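Local coordinates for formyltransferase (Francisella tularensis subsp. tularensis, PDB 4NV1), which belongs to the formyltransferase family and binds dTDP-4-amino-4,6-dideoxyglucose in a pocket between its Rossmann-like core and its C-terminal region, at residues A[189-194]-A[213-218]; A[222-227]-A[232-237]. All blocks are in the same frame, centred on the assembly; numbering follows the deposited sequence.

Contact 1. Residues A[189-194]-A[213-218]; sequences HDYKNM and RAMTHP. With 0FX (dTDP-4-amino-4,6-dideoxyglucose), chain I.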
# COMPACT_ATOMS: atom_id res chain seq x y z
N HIS A 189 -12.09 22.30 -3.47
CA HIS A 189 -13.32 21.62 -3.09
C HIS A 189 -13.56 20.44 -4.02
O HIS A 189 -14.11 19.45 -3.57
CB HIS A 189 -14.49 22.61 -3.20
CG HIS A 189 -15.84 22.06 -2.85
ND1 HIS A 189 -16.29 21.92 -1.55
CD2 HIS A 189 -16.89 21.72 -3.64
CE1 HIS A 189 -17.53 21.46 -1.55
NE2 HIS A 189 -17.92 21.33 -2.81
N ASP A 190 -13.21 20.52 -5.30
CA ASP A 190 -13.44 19.37 -6.17
C ASP A 190 -12.59 18.21 -5.65
O ASP A 190 -13.06 17.09 -5.65
CB ASP A 190 -13.08 19.64 -7.63
CG ASP A 190 -14.10 20.52 -8.35
OD1 ASP A 190 -15.32 20.33 -8.19
OD2 ASP A 190 -13.64 21.41 -9.10
N TYR A 191 -11.37 18.51 -5.20
CA TYR A 191 -10.47 17.53 -4.65
C TYR A 191 -11.10 16.93 -3.37
O TYR A 191 -11.30 15.71 -3.25
CB TYR A 191 -9.08 18.17 -4.37
CG TYR A 191 -8.10 17.21 -3.74
CD1 TYR A 191 -7.54 16.18 -4.49
CD2 TYR A 191 -7.76 17.31 -2.39
CE1 TYR A 191 -6.69 15.26 -3.91
CE2 TYR A 191 -6.90 16.40 -1.80
CZ TYR A 191 -6.37 15.38 -2.56
OH TYR A 191 -5.49 14.46 -2.02
N LYS A 192 -11.46 17.82 -2.44
CA LYS A 192 -11.97 17.42 -1.14
C LYS A 192 -13.18 16.50 -1.24
O LYS A 192 -13.26 15.54 -0.51
CB LYS A 192 -12.14 18.62 -0.20
CG LYS A 192 -10.78 19.07 0.36
CD LYS A 192 -10.84 20.21 1.39
CE LYS A 192 -10.43 19.81 2.81
NZ LYS A 192 -9.01 20.12 3.17
N ASN A 193 -14.06 16.71 -2.20
CA ASN A 193 -15.15 15.79 -2.45
C ASN A 193 -14.78 14.39 -2.93
O ASN A 193 -15.64 13.54 -3.01
CB ASN A 193 -16.10 16.42 -3.49
CG ASN A 193 -16.80 17.67 -2.97
OD1 ASN A 193 -17.09 17.81 -1.77
ND2 ASN A 193 -17.04 18.61 -3.87
N MET A 194 -13.55 14.16 -3.37
CA MET A 194 -13.14 12.85 -3.87
C MET A 194 -12.47 12.05 -2.77
O MET A 194 -12.18 10.87 -2.94
CB MET A 194 -12.07 12.98 -4.96
CG MET A 194 -12.41 13.80 -6.16
SD MET A 194 -11.38 13.25 -7.53
CE MET A 194 -9.81 13.88 -6.97
N ARG A 213 -4.54 4.75 -6.54
CA ARG A 213 -3.25 5.28 -6.87
C ARG A 213 -3.18 6.79 -7.08
O ARG A 213 -2.18 7.44 -6.69
CB ARG A 213 -2.55 4.47 -7.96
CG ARG A 213 -3.03 4.76 -9.39
CD ARG A 213 -2.66 3.62 -10.30
NE ARG A 213 -3.19 3.70 -11.66
CZ ARG A 213 -2.48 4.07 -12.72
NH1 ARG A 213 -1.26 4.52 -12.57
NH2 ARG A 213 -3.00 4.05 -13.95
N ALA A 214 -4.26 7.38 -7.60
CA ALA A 214 -4.28 8.84 -7.78
C ALA A 214 -4.27 9.54 -6.42
O ALA A 214 -3.79 10.65 -6.28
CB ALA A 214 -5.53 9.29 -8.53
N MET A 215 -4.83 8.89 -5.40
CA MET A 215 -4.88 9.43 -4.04
C MET A 215 -3.73 9.06 -3.10
O MET A 215 -3.75 9.48 -1.94
CB MET A 215 -6.20 9.02 -3.38
CG MET A 215 -7.47 9.50 -4.04
SD MET A 215 -7.72 11.28 -4.14
CE MET A 215 -8.34 11.65 -2.53
N THR A 216 -2.73 8.37 -3.64
CA THR A 216 -1.56 7.93 -2.94
C THR A 216 -0.32 8.75 -3.26
O THR A 216 0.19 8.78 -4.40
CB THR A 216 -1.30 6.40 -3.12
OG1 THR A 216 -2.48 5.64 -2.78
CG2 THR A 216 -0.14 5.98 -2.26
N HIS A 217 0.13 9.47 -2.23
CA HIS A 217 1.20 10.43 -2.34
C HIS A 217 1.83 10.57 -0.92
O HIS A 217 1.42 11.49 -0.21
CB HIS A 217 0.64 11.76 -2.83
CG HIS A 217 1.68 12.69 -3.39
ND1 HIS A 217 1.62 13.20 -4.67
CD2 HIS A 217 2.83 13.17 -2.86
CE1 HIS A 217 2.68 13.95 -4.90
NE2 HIS A 217 3.43 13.95 -3.81
N PRO A 218 2.77 9.67 -0.56
CA PRO A 218 3.38 9.81 0.76
C PRO A 218 3.99 11.21 0.86
O PRO A 218 4.50 11.75 -0.12
CB PRO A 218 4.47 8.75 0.78
CG PRO A 218 4.06 7.75 -0.21
CD PRO A 218 3.34 8.53 -1.30
O4P 0FX I . 3.18 21.76 -5.34
P2 0FX I . 3.83 22.20 -4.01
O3P 0FX I . 5.26 22.01 -3.58
O1G 0FX I . 2.99 23.35 -3.30
C1G 0FX I . 2.93 24.65 -3.84
C2G 0FX I . 1.94 25.29 -2.87
O2G 0FX I . 2.21 24.91 -1.52
C3G 0FX I . 0.51 24.91 -3.20
O3G 0FX I . -0.25 25.77 -2.32
C4G 0FX I . 0.28 25.14 -4.71
N4A 0FX I . -1.10 24.90 -5.11
C5G 0FX I . 1.22 24.32 -5.59
C6G 0FX I . 1.00 24.61 -7.07
O5G 0FX I . 2.56 24.67 -5.22
OPP 0FX I . 3.58 21.31 -2.71
P 0FX I . 2.33 20.58 -2.06
O1P 0FX I . 1.33 21.46 -1.35
O2P 0FX I . 3.25 19.52 -1.45
O5 0FX I . 1.59 19.67 -3.17
C5 0FX I . 2.39 18.72 -3.88
C4 0FX I . 1.63 17.43 -4.16
O4 0FX I . 1.52 16.69 -2.96
C3 0FX I . 0.23 17.58 -4.65
O3 0FX I . 0.13 17.57 -6.08
C2 0FX I . -0.44 16.29 -4.19
C1 0FX I . 0.31 15.97 -2.90
N11 0FX I . -0.54 16.27 -1.75
C61 0FX I . -0.48 17.50 -1.18
C51 0FX I . -1.29 17.79 -0.10
C5A 0FX I . -1.36 19.13 0.60
C21 0FX I . -1.37 15.32 -1.27
O21 0FX I . -1.41 14.08 -1.79
N31 0FX I . -2.14 15.53 -0.20
C41 0FX I . -2.08 16.76 0.36
O41 0FX I . -2.84 17.08 1.39
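The thymine end of the dTDP-4-amino-4,6-dideoxyglucose pocket is bordered here by Tyr191, on helix 188-195, and Met215, the first residue to leave helical geometry after helix 205-214. Their side chains approach from opposite directions and form a Met-aromatic contact: Met215 SD lies 5.1 Å from the centroid of the Tyr191 ring, oblique to it at 53° from the ring normal, with CE1 the nearest ring carbon. Met215 reaches the ring through a chain bent at chi2 (-62°) and chi3 (-82°), which curls the methyl back so that CE sits 4.0 Å from Tyr191 OH and 3.9 Å from the carbonyl O of Met194. The methyl of Met194 adds a longer contact, its CE 4.4 Å from Met215 SD. No hydrogen bond joins the two segments; the join is small and rests on van der Waals and sulfur-aromatic contact. Tyr191 OH stands 4.0 Å from ligand N31, while the His217 ring turns one face to the deoxyribose, with ligand C1 3.5 Å from the ring plane, over its centre, and His217 CB touches ligand O21 at 3.3 Å. Around this core, Phe105 meets the Tyr191 ring edge-to-face, Tyr151 does the same to His217, and Ser147 holds His217 ND1. Helix 106-113 packs against both segments, through Phe109 on Met194 and Val108 on Ala214.

Contact 2. Residues A[222-227]-A[232-237]; sequences NSYFID and KVFVAL. With 0FX (dTDP-4-amino-4,6-dideoxyglucose), chain I.
Tyr224 and Phe225 both carry CG between the backbone N and the carbonyl carbon (chi1 69° and 61°), which lays each ring against residues 232-237 of strand 232-242, on opposite faces of the sheet. Lys232 starts out extended, CG anti to the backbone N, then bends along its length to bring NZ over the centre of the Tyr224 ring. This cation-pi contact measures 4.3 Å from NZ to the ring centroid, with NZ almost straight above it. Tyr224 also turns its edge toward the face of Phe234 in an offset edge-to-face pair, centroids 5.8 Å apart and planes at 74°, while Ile226 CD1 rests on Lys232 CB. The two strands form an antiparallel beta hairpin. Phe225 and Val233 are a hydrogen-bonded pair: Val233 N gives a nearly straight bond to Phe225 O at 2.8 Å, and Phe225 N returns one to Val233 O at 2.9 Å. Over one face of the Phe225 ring, Val233 CB sits 3.8 Å from the centroid in a CH-pi contact, and Val235 CG1 meets ring atom CE1 obliquely. At the pocket end Asn222 matches the thymine with two bonds, OD1 accepting from ligand N31 at 2.9 Å and ND2 giving to ligand O21 at 2.7 Å. Residues 233-237 pair antiparallel with a strand of the second subunit, continuing the sheet across the dimer interface, and Asp227 OD2 bonds Ser143 OG of that subunit.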
# COMPACT_ATOMS: atom_id res chain seq x y z
N ASN A 222 -4.83 10.93 2.38
CA ASN A 222 -5.84 11.49 1.50
C ASN A 222 -7.19 10.81 1.47
O ASN A 222 -8.17 11.37 1.96
CB ASN A 222 -5.29 11.62 0.05
CG ASN A 222 -4.08 12.52 -0.02
OD1 ASN A 222 -3.98 13.51 0.74
ND2 ASN A 222 -3.10 12.16 -0.84
N SER A 223 -7.29 9.65 0.80
CA SER A 223 -8.58 9.00 0.72
C SER A 223 -8.94 8.29 2.00
O SER A 223 -8.06 7.77 2.68
CB SER A 223 -8.67 8.03 -0.47
OG SER A 223 -7.52 7.24 -0.39
N TYR A 224 -10.24 8.21 2.29
CA TYR A 224 -10.66 7.55 3.52
C TYR A 224 -12.04 6.98 3.39
O TYR A 224 -12.76 7.29 2.44
CB TYR A 224 -10.52 8.50 4.74
CG TYR A 224 -11.49 9.64 4.72
CD1 TYR A 224 -11.15 10.85 4.14
CD2 TYR A 224 -12.77 9.49 5.22
CE1 TYR A 224 -12.06 11.90 4.07
CE2 TYR A 224 -13.68 10.52 5.15
CZ TYR A 224 -13.31 11.73 4.59
OH TYR A 224 -14.19 12.76 4.57
N PHE A 225 -12.35 6.01 4.26
CA PHE A 225 -13.74 5.65 4.49
C PHE A 225 -14.13 5.76 5.96
O PHE A 225 -13.28 5.73 6.86
CB PHE A 225 -14.14 4.26 3.93
CG PHE A 225 -13.38 3.09 4.51
CD1 PHE A 225 -12.31 2.53 3.81
CD2 PHE A 225 -13.76 2.52 5.70
CE1 PHE A 225 -11.59 1.48 4.31
CE2 PHE A 225 -13.08 1.43 6.19
CZ PHE A 225 -11.98 0.90 5.51
N ILE A 226 -15.43 5.88 6.17
CA ILE A 226 -15.99 5.84 7.52
C ILE A 226 -16.73 4.51 7.64
O ILE A 226 -17.61 4.23 6.83
CB ILE A 226 -16.93 7.03 7.78
CG1 ILE A 226 -16.26 8.37 7.46
CG2 ILE A 226 -17.46 6.98 9.21
CD1 ILE A 226 -15.15 8.74 8.42
N ASP A 227 -16.30 3.63 8.54
CA ASP A 227 -16.93 2.30 8.62
C ASP A 227 -18.14 2.31 9.54
O ASP A 227 -18.52 3.37 10.04
CB ASP A 227 -15.95 1.19 8.99
CG ASP A 227 -15.50 1.19 10.47
OD1 ASP A 227 -15.96 1.93 11.38
OD2 ASP A 227 -14.61 0.37 10.72
N LYS A 232 -12.71 6.05 11.03
CA LYS A 232 -12.17 6.78 9.87
C LYS A 232 -10.89 6.06 9.50
O LYS A 232 -9.89 6.11 10.25
CB LYS A 232 -11.90 8.26 10.19
CG LYS A 232 -11.36 9.11 9.04
CD LYS A 232 -11.80 10.58 9.07
CE LYS A 232 -10.63 11.54 8.86
NZ LYS A 232 -10.90 12.78 8.08
N VAL A 233 -10.92 5.41 8.35
CA VAL A 233 -9.74 4.64 7.88
C VAL A 233 -9.15 5.26 6.61
O VAL A 233 -9.86 5.33 5.60
CB VAL A 233 -10.18 3.20 7.54
CG1 VAL A 233 -8.96 2.31 7.36
CG2 VAL A 233 -11.07 2.64 8.64
N PHE A 234 -7.90 5.70 6.64
CA PHE A 234 -7.25 6.17 5.42
C PHE A 234 -6.67 5.00 4.63
O PHE A 234 -6.22 4.00 5.20
CB PHE A 234 -6.13 7.17 5.66
CG PHE A 234 -6.60 8.50 6.16
CD1 PHE A 234 -7.07 9.45 5.28
CD2 PHE A 234 -6.50 8.82 7.51
CE1 PHE A 234 -7.48 10.70 5.72
CE2 PHE A 234 -6.92 10.06 7.97
CZ PHE A 234 -7.40 11.01 7.07
N VAL A 235 -6.68 5.13 3.31
CA VAL A 235 -6.27 4.05 2.47
C VAL A 235 -5.22 4.60 1.55
O VAL A 235 -5.37 5.72 1.13
CB VAL A 235 -7.48 3.50 1.72
CG1 VAL A 235 -8.58 3.17 2.70
CG2 VAL A 235 -8.06 4.50 0.73
N ALA A 236 -4.22 3.81 1.19
CA ALA A 236 -3.16 4.14 0.24
C ALA A 236 -2.88 2.90 -0.54
O ALA A 236 -2.99 1.80 0.02
CB ALA A 236 -1.85 4.56 0.90
N LEU A 237 -2.43 3.02 -1.78
CA LEU A 237 -2.14 1.80 -2.52
C LEU A 237 -0.69 1.64 -2.86
O LEU A 237 -0.02 2.64 -3.08
CB LEU A 237 -2.96 1.85 -3.79
CG LEU A 237 -2.97 0.58 -4.64
CD1 LEU A 237 -3.85 -0.46 -3.98
CD2 LEU A 237 -3.54 0.93 -6.00
O4P 0FX I . 3.18 21.76 -5.34
P2 0FX I . 3.83 22.20 -4.01
O3P 0FX I . 5.26 22.01 -3.58
O1G 0FX I . 2.99 23.35 -3.30
C1G 0FX I . 2.93 24.65 -3.84
C2G 0FX I . 1.94 25.29 -2.87
O2G 0FX I . 2.21 24.91 -1.52
C3G 0FX I . 0.51 24.91 -3.20
O3G 0FX I . -0.25 25.77 -2.32
C4G 0FX I . 0.28 25.14 -4.71
N4A 0FX I . -1.10 24.90 -5.11
C5G 0FX I . 1.22 24.32 -5.59
C6G 0FX I . 1.00 24.61 -7.07
O5G 0FX I . 2.56 24.67 -5.22
OPP 0FX I . 3.58 21.31 -2.71
P 0FX I . 2.33 20.58 -2.06
O1P 0FX I . 1.33 21.46 -1.35
O2P 0FX I . 3.25 19.52 -1.45
O5 0FX I . 1.59 19.67 -3.17
C5 0FX I . 2.39 18.72 -3.88
C4 0FX I . 1.63 17.43 -4.16
O4 0FX I . 1.52 16.69 -2.96
C3 0FX I . 0.23 17.58 -4.65
O3 0FX I . 0.13 17.57 -6.08
C2 0FX I . -0.44 16.29 -4.19
C1 0FX I . 0.31 15.97 -2.90
N11 0FX I . -0.54 16.27 -1.75
C61 0FX I . -0.48 17.50 -1.18
C51 0FX I . -1.29 17.79 -0.10
C5A 0FX I . -1.36 19.13 0.60
C21 0FX I . -1.37 15.32 -1.27
O21 0FX I . -1.41 14.08 -1.79
N31 0FX I . -2.14 15.53 -0.20
C41 0FX I . -2.08 16.76 0.36
O41 0FX I . -2.84 17.08 1.39

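Both segments of contact 1 precede those of contact 2 in the chain; their centres are 11 Å apart on the same side of the chain's centre, and all four segments belong to the C-terminal dimerization region. Helix 205-214 is followed by the loop that leads into strand 223-226. The contacts also touch directly: Met215 O accepts a probable hydrogen bond from Asn222 ND2, Thr216 OG1 probably bonds Leu237 N, and the Tyr191 hydroxyl packs on the Asn222 amide. Contact 1 and the Asn222 end of contact 2 border dTDP-4-amino-4,6-dideoxyglucose, and strand 232-242 of the same hairpin pairs with the second subunit.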